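Local structure of VIN1 (Oscarella pearsei, 6BFI) at residues A309-T314 with L368-A373; T420-A425 with E437-A442; L497-V502 with N539-V544. The protein binds actin filaments and, as a sponge homolog of vinculin, may play a role in cell-cell adhesion. All blocks are in the same frame, centred on the assembly; numbering follows the deposited sequence.

Contact 1 of 3, residues A309-T314 with L368-A373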
loop_
_atom_site.group_PDB
_atom_site.type_symbol
_atom_site.label_atom_id
_atom_site.label_comp_id
_atom_site.label_asym_id
_atom_site.label_seq_id
_atom_site.Cartn_x
_atom_site.Cartn_y
_atom_site.Cartn_z
ATOM N N ALA A 309 24.633 -8.561 -1.362
ATOM C CA ALA A 309 24.483 -9.819 -0.647
ATOM C C ALA A 309 25.148 -9.749 0.725
ATOM O O ALA A 309 26.090 -8.985 0.949
ATOM C CB ALA A 309 25.073 -10.970 -1.461
ATOM N N ALA A 310 24.641 -10.569 1.650
ATOM C CA ALA A 310 25.170 -10.573 3.010
ATOM C C ALA A 310 26.563 -11.186 3.080
ATOM O O ALA A 310 27.391 -10.746 3.885
ATOM C CB ALA A 310 24.216 -11.319 3.942
ATOM N N THR A 311 26.839 -12.199 2.260
ATOM C CA THR A 311 28.136 -12.859 2.242
ATOM C C THR A 311 28.648 -12.952 0.810
ATOM O O THR A 311 27.883 -12.876 -0.155
ATOM C CB THR A 311 28.078 -14.267 2.858
ATOM O OG1 THR A 311 27.183 -15.091 2.100
ATOM C CG2 THR A 311 27.606 -14.202 4.304
ATOM N N ASP A 312 29.967 -13.120 0.687
ATOM C CA ASP A 312 30.583 -13.264 -0.627
ATOM C C ASP A 312 30.185 -14.565 -1.313
ATOM O O ASP A 312 30.338 -14.678 -2.535
ATOM C CB ASP A 312 32.104 -13.184 -0.505
ATOM C CG ASP A 312 32.590 -11.790 -0.163
ATOM O OD1 ASP A 312 33.159 -11.123 -1.052
ATOM O OD2 ASP A 312 32.398 -11.358 0.993
ATOM N N GLU A 313 29.681 -15.543 -0.561
ATOM C CA GLU A 313 29.268 -16.802 -1.167
ATOM C C GLU A 313 28.009 -16.621 -2.005
ATOM O O GLU A 313 27.956 -17.051 -3.163
ATOM C CB GLU A 313 29.058 -17.859 -0.083
ATOM C CG GLU A 313 30.296 -18.110 0.756
ATOM C CD GLU A 313 30.219 -19.399 1.549
ATOM O OE1 GLU A 313 29.100 -19.799 1.934
ATOM O OE2 GLU A 313 31.282 -20.016 1.778
ATOM N N THR A 314 26.982 -15.980 -1.440
ATOM C CA THR A 314 25.780 -15.702 -2.219
ATOM C C THR A 314 26.051 -14.684 -3.317
ATOM O O THR A 314 25.398 -14.718 -4.366
ATOM C CB THR A 314 24.655 -15.216 -1.305
ATOM O OG1 THR A 314 25.124 -14.121 -0.509
ATOM C CG2 THR A 314 24.190 -16.341 -0.392
ATOM N N LEU A 368 17.954 -12.277 -0.047
ATOM C CA LEU A 368 17.209 -11.349 0.802
ATOM C C LEU A 368 16.936 -11.954 2.174
ATOM O O LEU A 368 17.095 -11.282 3.203
ATOM C CB LEU A 368 15.902 -10.938 0.121
ATOM C CG LEU A 368 15.967 -9.642 -0.689
ATOM C CD1 LEU A 368 16.996 -9.748 -1.806
ATOM C CD2 LEU A 368 14.594 -9.287 -1.243
ATOM N N ALA A 369 16.534 -13.228 2.210
ATOM C CA ALA A 369 16.332 -13.896 3.491
ATOM C C ALA A 369 17.621 -13.958 4.300
ATOM O O ALA A 369 17.580 -13.944 5.536
ATOM C CB ALA A 369 15.774 -15.301 3.273
ATOM N N GLU A 370 18.773 -14.018 3.626
ATOM C CA GLU A 370 20.045 -14.031 4.339
ATOM C C GLU A 370 20.363 -12.659 4.921
ATOM O O GLU A 370 20.811 -12.553 6.070
ATOM C CB GLU A 370 21.163 -14.497 3.406
ATOM C CG GLU A 370 22.342 -15.132 4.122
ATOM C CD GLU A 370 23.518 -15.391 3.201
ATOM O OE1 GLU A 370 23.694 -14.624 2.232
ATOM O OE2 GLU A 370 24.267 -16.360 3.447
ATOM N N ARG A 371 20.137 -11.596 4.141
ATOM C CA ARG A 371 20.290 -10.245 4.674
ATOM C C ARG A 371 19.414 -10.040 5.901
ATOM O O ARG A 371 19.856 -9.456 6.898
ATOM C CB ARG A 371 19.950 -9.210 3.602
ATOM C CG ARG A 371 21.124 -8.807 2.722
ATOM C CD ARG A 371 22.098 -7.901 3.463
ATOM N NE ARG A 371 21.498 -6.617 3.811
ATOM C CZ ARG A 371 21.510 -5.543 3.026
ATOM N NH1 ARG A 371 22.099 -5.596 1.837
ATOM N NH2 ARG A 371 20.934 -4.416 3.427
ATOM N N VAL A 372 18.171 -10.522 5.853
ATOM C CA VAL A 372 17.294 -10.385 7.012
ATOM C C VAL A 372 17.820 -11.208 8.184
ATOM O O VAL A 372 17.829 -10.743 9.331
ATOM C CB VAL A 372 15.855 -10.774 6.641
ATOM C CG1 VAL A 372 14.969 -10.784 7.874
ATOM C CG2 VAL A 372 15.319 -9.814 5.600
ATOM N N ALA A 373 18.274 -12.436 7.917
ATOM C CA ALA A 373 18.805 -13.276 8.986
ATOM C C ALA A 373 20.018 -12.643 9.657
ATOM O O ALA A 373 20.248 -12.858 10.852
ATOM C CB ALA A 373 19.164 -14.658 8.444
HETATM O O HOH W 1 22.493 -12.167 1.096
#
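Glu370 of helix 344-375 meets Thr311 and Thr314 at the start of helix 312-338, where Thr311 is the N-cap, in the all-helical fold of the vinculin family. The polar contacts gather at one carboxylate. Glu370 CG is anti to the backbone N (chi1 -154°), and the chain beyond it is extended, which carries the carboxylate across to the two threonines. It meets Thr314 tip to tip, with Thr314 OG1 3.1 Å from Glu370 OE1. The same hydroxyl of Thr314 lies 3.0 Å from Thr311 O, and its single proton can serve either acceptor. Thr311 crosses Glu370 at about a right angle, and its OG1 gives a weak hydrogen bond to Glu370 OE2 at 3.5 Å. One water accepts from Ala310 N at 2.7 Å and donates to Glu370 OE1. The methyl Thr314 CG2 lies against the carboxylate group, 3.8 Å from Glu370 CD. The N-terminus of helix 312-338 would probably favour the negative charge of Glu370.

The apolar contact is small. The guanidinium of Arg371 is engaged by Thr420, Asp375 and the carbonyl of Leu308. Its aliphatic part faces Ala310, with Arg371 CD 4.0 Å from Ala310 CB.

Contact 2 of 3, residues T420-A425 with E437-A442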
loop_
_atom_site.group_PDB
_atom_site.type_symbol
_atom_site.label_atom_id
_atom_site.label_comp_id
_atom_site.label_asym_id
_atom_site.label_seq_id
_atom_site.Cartn_x
_atom_site.Cartn_y
_atom_site.Cartn_z
ATOM N N THR A 420 18.225 -2.596 4.714
ATOM C CA THR A 420 17.687 -3.920 4.418
ATOM C C THR A 420 16.195 -3.852 4.118
ATOM O O THR A 420 15.710 -4.509 3.187
ATOM C CB THR A 420 17.968 -4.870 5.581
ATOM O OG1 THR A 420 19.372 -5.150 5.631
ATOM C CG2 THR A 420 17.204 -6.176 5.413
ATOM N N ALA A 421 15.450 -3.053 4.886
ATOM C CA ALA A 421 14.040 -2.848 4.570
ATOM C C ALA A 421 13.869 -2.296 3.159
ATOM O O ALA A 421 12.960 -2.708 2.428
ATOM C CB ALA A 421 13.399 -1.915 5.597
ATOM N N GLU A 422 14.749 -1.376 2.750
ATOM C CA GLU A 422 14.669 -0.833 1.397
ATOM C C GLU A 422 14.951 -1.906 0.350
ATOM O O GLU A 422 14.287 -1.950 -0.694
ATOM C CB GLU A 422 15.639 0.337 1.241
ATOM C CG GLU A 422 15.747 0.863 -0.182
ATOM C CD GLU A 422 14.426 1.389 -0.713
ATOM O OE1 GLU A 422 13.710 2.073 0.049
ATOM O OE2 GLU A 422 14.102 1.112 -1.890
ATOM N N LEU A 423 15.932 -2.776 0.610
ATOM C CA LEU A 423 16.237 -3.853 -0.328
ATOM C C LEU A 423 15.050 -4.795 -0.477
ATOM O O LEU A 423 14.675 -5.167 -1.594
ATOM C CB LEU A 423 17.475 -4.626 0.133
ATOM C CG LEU A 423 17.828 -5.857 -0.706
ATOM C CD1 LEU A 423 18.187 -5.454 -2.128
ATOM C CD2 LEU A 423 18.959 -6.650 -0.074
ATOM N N VAL A 424 14.448 -5.193 0.645
ATOM C CA VAL A 424 13.275 -6.062 0.595
ATOM C C VAL A 424 12.145 -5.387 -0.170
ATOM O O VAL A 424 11.461 -6.019 -0.985
ATOM C CB VAL A 424 12.844 -6.454 2.022
ATOM C CG1 VAL A 424 11.424 -6.990 2.024
ATOM C CG2 VAL A 424 13.803 -7.483 2.593
ATOM N N ALA A 425 11.942 -4.089 0.068
ATOM C CA ALA A 425 10.885 -3.368 -0.630
ATOM C C ALA A 425 11.160 -3.272 -2.125
ATOM O O ALA A 425 10.220 -3.189 -2.925
ATOM C CB ALA A 425 10.720 -1.970 -0.029
ATOM N N GLU A 437 4.305 0.892 2.193
ATOM C CA GLU A 437 4.207 0.852 3.648
ATOM C C GLU A 437 5.557 0.540 4.281
ATOM O O GLU A 437 5.955 1.179 5.264
ATOM C CB GLU A 437 3.158 -0.174 4.073
ATOM C CG GLU A 437 3.004 -0.317 5.576
ATOM C CD GLU A 437 1.833 -1.199 5.957
ATOM O OE1 GLU A 437 1.123 -1.673 5.045
ATOM O OE2 GLU A 437 1.621 -1.417 7.170
ATOM N N LEU A 438 6.280 -0.434 3.725
ATOM C CA LEU A 438 7.612 -0.752 4.228
ATOM C C LEU A 438 8.527 0.464 4.162
ATOM O O LEU A 438 9.215 0.793 5.137
ATOM C CB LEU A 438 8.204 -1.913 3.432
ATOM C CG LEU A 438 8.518 -3.184 4.218
ATOM C CD1 LEU A 438 9.185 -4.214 3.317
ATOM C CD2 LEU A 438 9.390 -2.864 5.419
ATOM N N ARG A 439 8.543 1.148 3.015
ATOM C CA ARG A 439 9.392 2.327 2.881
ATOM C C ARG A 439 9.003 3.405 3.885
ATOM O O ARG A 439 9.872 4.094 4.438
ATOM C CB ARG A 439 9.321 2.867 1.452
ATOM C CG ARG A 439 9.843 1.903 0.396
ATOM C CD ARG A 439 10.025 2.600 -0.941
ATOM N NE ARG A 439 10.710 1.757 -1.915
ATOM C CZ ARG A 439 10.103 1.114 -2.905
ATOM N NH1 ARG A 439 8.789 1.217 -3.062
ATOM N NH2 ARG A 439 10.811 0.370 -3.744
ATOM N N LYS A 440 7.700 3.561 4.143
ATOM C CA LYS A 440 7.251 4.534 5.133
ATOM C C LYS A 440 7.772 4.179 6.521
ATOM O O LYS A 440 8.289 5.040 7.244
ATOM C CB LYS A 440 5.723 4.619 5.131
ATOM C CG LYS A 440 5.164 5.809 5.896
ATOM C CD LYS A 440 3.662 5.957 5.685
ATOM C CE LYS A 440 2.872 4.948 6.505
ATOM N NZ LYS A 440 2.923 5.254 7.963
ATOM N N GLU A 441 7.658 2.905 6.905
ATOM C CA GLU A 441 8.148 2.489 8.216
ATOM C C GLU A 441 9.660 2.646 8.328
ATOM O O GLU A 441 10.178 2.942 9.414
ATOM C CB GLU A 441 7.730 1.047 8.496
ATOM C CG GLU A 441 6.226 0.841 8.466
ATOM C CD GLU A 441 5.815 -0.566 8.846
ATOM O OE1 GLU A 441 4.648 -0.754 9.252
ATOM O OE2 GLU A 441 6.657 -1.481 8.742
ATOM N N ALA A 442 10.383 2.463 7.221
ATOM C CA ALA A 442 11.826 2.684 7.238
ATOM C C ALA A 442 12.153 4.160 7.439
ATOM O O ALA A 442 13.015 4.509 8.258
ATOM C CB ALA A 442 12.451 2.160 5.944
#
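Leu438 is the main bump of this interface, and it fills a hollow bounded by Ala421, Val424 and Ala425. Its two methyls part to do so. Leu438 CD2 lies 4.1 Å from Ala421 CB. Leu438 CD1 turns to Val424, touching its CG1 at 3.8 Å. The stem of the leucine lies against Ala425, with Leu438 CB 4.3 Å from Ala425 CB. A turn further along, two small residues face each other, and Ala421 CB is 4.2 Å from Ala442 CB. The two segments belong to a helical hairpin, formed by the consecutive helices 399-427 and 432-449 of the vinculin-family fold. Their axes run antiparallel at 170° and come within 9.2 Å, consistent with the small alanines at the interface. Helix 466-493 packs on the same hairpin, with Met486 against Ala421 and Val490 against Leu438.

At the margin lies a charged pair. Arg439 is extended from CG to NE and lays its guanidinium beside Ala425. Ala425 CB sits over one face, offset toward the rim, and 4.0 Å from Arg439 CG. Glu422 comes to the edge of the same group. Its chain bends at chi2 (61°), which turns CD toward the arginine. Arg439 NE gives a weak hydrogen bond of the salt bridge to Glu422 OE2 at 3.5 Å, nearly straight at 171°. An alanine in place of Glu422 would probably leave the Arg439 guanidinium without its acidic mate across the hairpin and freer to turn. Ser426 OG stands next to the pair and makes weak hydrogen bonds with both Glu422 OE2 and Arg439 NH2.

Contact 3 of 3, residues L497-V502 with N539-V544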
loop_
_atom_site.group_PDB
_atom_site.type_symbol
_atom_site.label_atom_id
_atom_site.label_comp_id
_atom_site.label_asym_id
_atom_site.label_seq_id
_atom_site.Cartn_x
_atom_site.Cartn_y
_atom_site.Cartn_z
ATOM N N LEU A 497 10.345 -19.955 4.184
ATOM C CA LEU A 497 11.081 -21.211 4.076
ATOM C C LEU A 497 12.570 -20.962 3.879
ATOM O O LEU A 497 13.409 -21.661 4.461
ATOM C CB LEU A 497 10.517 -22.050 2.928
ATOM C CG LEU A 497 11.263 -23.341 2.574
ATOM C CD1 LEU A 497 11.439 -24.229 3.799
ATOM C CD2 LEU A 497 10.529 -24.090 1.474
ATOM N N GLU A 498 12.918 -19.962 3.065
ATOM C CA GLU A 498 14.324 -19.615 2.895
ATOM C C GLU A 498 14.926 -19.099 4.197
ATOM O O GLU A 498 16.080 -19.409 4.519
ATOM C CB GLU A 498 14.486 -18.581 1.780
ATOM C CG GLU A 498 14.228 -19.121 0.384
ATOM C CD GLU A 498 15.217 -20.198 -0.031
ATOM O OE1 GLU A 498 16.277 -20.331 0.614
ATOM O OE2 GLU A 498 14.933 -20.917 -1.011
ATOM N N PHE A 499 14.158 -18.313 4.962
ATOM C CA PHE A 499 14.640 -17.864 6.265
ATOM C C PHE A 499 14.908 -19.048 7.185
ATOM O O PHE A 499 15.904 -19.064 7.915
ATOM C CB PHE A 499 13.634 -16.902 6.906
ATOM C CG PHE A 499 14.129 -16.254 8.177
ATOM C CD1 PHE A 499 13.990 -16.892 9.402
ATOM C CD2 PHE A 499 14.727 -15.004 8.144
ATOM C CE1 PHE A 499 14.448 -16.302 10.566
ATOM C CE2 PHE A 499 15.186 -14.403 9.309
ATOM C CZ PHE A 499 15.044 -15.052 10.520
ATOM N N MET A 500 14.032 -20.056 7.153
ATOM C CA MET A 500 14.219 -21.221 8.010
ATOM C C MET A 500 15.408 -22.061 7.566
ATOM O O MET A 500 16.102 -22.641 8.409
ATOM C CB MET A 500 12.947 -22.068 8.037
ATOM C CG MET A 500 11.737 -21.348 8.612
ATOM S SD MET A 500 12.083 -20.570 10.206
ATOM C CE MET A 500 10.516 -19.767 10.544
ATOM N N LYS A 501 15.666 -22.141 6.257
ATOM C CA LYS A 501 16.837 -22.873 5.783
ATOM C C LYS A 501 18.124 -22.153 6.169
ATOM O O LYS A 501 19.027 -22.751 6.768
ATOM C CB LYS A 501 16.766 -23.064 4.266
ATOM C CG LYS A 501 15.793 -24.142 3.804
ATOM C CD LYS A 501 15.776 -24.251 2.283
ATOM C CE LYS A 501 14.918 -25.419 1.819
ATOM N NZ LYS A 501 14.797 -25.464 0.334
ATOM N N VAL A 502 18.226 -20.864 5.831
ATOM C CA VAL A 502 19.428 -20.099 6.148
ATOM C C VAL A 502 19.680 -20.098 7.651
ATOM O O VAL A 502 20.810 -20.326 8.107
ATOM C CB VAL A 502 19.307 -18.670 5.585
ATOM C CG1 VAL A 502 20.504 -17.832 5.993
ATOM C CG2 VAL A 502 19.180 -18.710 4.069
ATOM N N ASN A 539 15.278 -17.555 18.587
ATOM C CA ASN A 539 14.109 -16.724 18.863
ATOM C C ASN A 539 13.642 -15.982 17.618
ATOM O O ASN A 539 12.441 -15.727 17.464
ATOM C CB ASN A 539 14.407 -15.749 19.999
ATOM C CG ASN A 539 13.778 -16.183 21.309
ATOM O OD1 ASN A 539 12.588 -15.966 21.539
ATOM N ND2 ASN A 539 14.571 -16.806 22.173
ATOM N N ARG A 540 14.565 -15.628 16.721
ATOM C CA ARG A 540 14.154 -15.067 15.440
ATOM C C ARG A 540 13.385 -16.093 14.616
ATOM O O ARG A 540 12.416 -15.747 13.925
ATOM C CB ARG A 540 15.375 -14.552 14.678
ATOM C CG ARG A 540 15.833 -13.177 15.141
ATOM C CD ARG A 540 14.799 -12.132 14.768
ATOM N NE ARG A 540 14.691 -11.999 13.318
ATOM C CZ ARG A 540 13.582 -11.650 12.675
ATOM N NH1 ARG A 540 12.466 -11.409 13.348
ATOM N NH2 ARG A 540 13.587 -11.552 11.353
ATOM N N VAL A 541 13.797 -17.363 14.680
ATOM C CA VAL A 541 13.022 -18.419 14.034
ATOM C C VAL A 541 11.623 -18.481 14.635
ATOM O O VAL A 541 10.627 -18.657 13.919
ATOM C CB VAL A 541 13.754 -19.768 14.154
ATOM C CG1 VAL A 541 12.835 -20.914 13.765
ATOM C CG2 VAL A 541 15.009 -19.767 13.299
ATOM N N ILE A 542 11.528 -18.313 15.957
ATOM C CA ILE A 542 10.228 -18.300 16.623
ATOM C C ILE A 542 9.363 -17.167 16.084
ATOM O O ILE A 542 8.185 -17.362 15.761
ATOM C CB ILE A 542 10.406 -18.184 18.149
ATOM C CG1 ILE A 542 11.236 -19.349 18.688
ATOM C CG2 ILE A 542 9.050 -18.126 18.838
ATOM C CD1 ILE A 542 10.548 -20.678 18.584
ATOM N N GLN A 543 9.935 -15.964 15.982
ATOM C CA GLN A 543 9.156 -14.808 15.545
ATOM C C GLN A 543 8.685 -14.968 14.104
ATOM O O GLN A 543 7.510 -14.731 13.794
ATOM C CB GLN A 543 9.979 -13.529 15.698
ATOM C CG GLN A 543 10.366 -13.202 17.124
ATOM C CD GLN A 543 11.206 -11.947 17.215
ATOM O OE1 GLN A 543 11.191 -11.110 16.310
ATOM N NE2 GLN A 543 11.953 -11.811 18.306
ATOM N N VAL A 544 9.590 -15.364 13.205
ATOM C CA VAL A 544 9.197 -15.555 11.812
ATOM C C VAL A 544 8.127 -16.635 11.707
ATOM O O VAL A 544 7.174 -16.512 10.928
ATOM C CB VAL A 544 10.429 -15.876 10.947
ATOM C CG1 VAL A 544 10.007 -16.223 9.528
ATOM C CG2 VAL A 544 11.379 -14.691 10.944
#
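Two consecutive antiparallel helices, 496-519 and 524-550, pack here through Phe499 and Met500 on one and Arg540, Val541 and Val544 on the other. The segment axes make an angle of 167° and approach to 10.5 Å. Phe499 carries much of the contact. Its CG is anti to the backbone N (chi1 -173°), and the ring reaches toward the other helix. Val544 CG2 lies over one face in a CH-pi contact, 3.7 Å from the Phe499 ring centroid and 20° off the normal. This methyl, Val544 CG2, is shifted toward the rim, where it is 3.5 Å from Phe499 CE1. Val541 N is at the ring edge, 4.3 Å from Phe499 CE1. The Arg540 guanidinium plane is turned steeply to the ring plane, and Arg540 NH2 lies 3.9 Å from Phe499 CE2. Arg540 has two conformers, so this approach is less certain. In the one described, NH2 also forms a salt bridge with Asp491, and NH1 bonds to Gln543 OE1.

Met500 makes the second, thioether half of the contact. Its chain bends at chi2. Met500 SD packs on Val541 CG1 at 3.7 Å. The methyl Met500 CE goes on past Val544, 3.7 Å from Val544 CG1, and lies 3.6 Å from Val541 O.

All five residues are buried by the helices around them. Helix 589-615 meets Met500 through Arg610 and Ile613, helix 555-569 meets Val541 through Leu568, and helix 344-375 sets Val372 against both Phe499 and Arg540.

From the N terminus, contact 1 comes first and closes a loop of 53 residues, mostly the helices 312-338 and 344-375. Contact 2 follows and closes a short hairpin with 11 residues between its segments. Contact 3 closes 36 residues between its two segments, on helices 496-519 and 524-550. The three are in series, and none nests or crosses. Segment 368-373 joins them in space. Arg371 NH2 lies 2.8 Å from Thr420 OG1, a probable hydrogen bond to segment 420-425. Glu370 and Ala373 also pack on Val502 and Phe499 of contact 3. Contacts 2 and 3 do not touch, with nearest atoms about 9 Å apart.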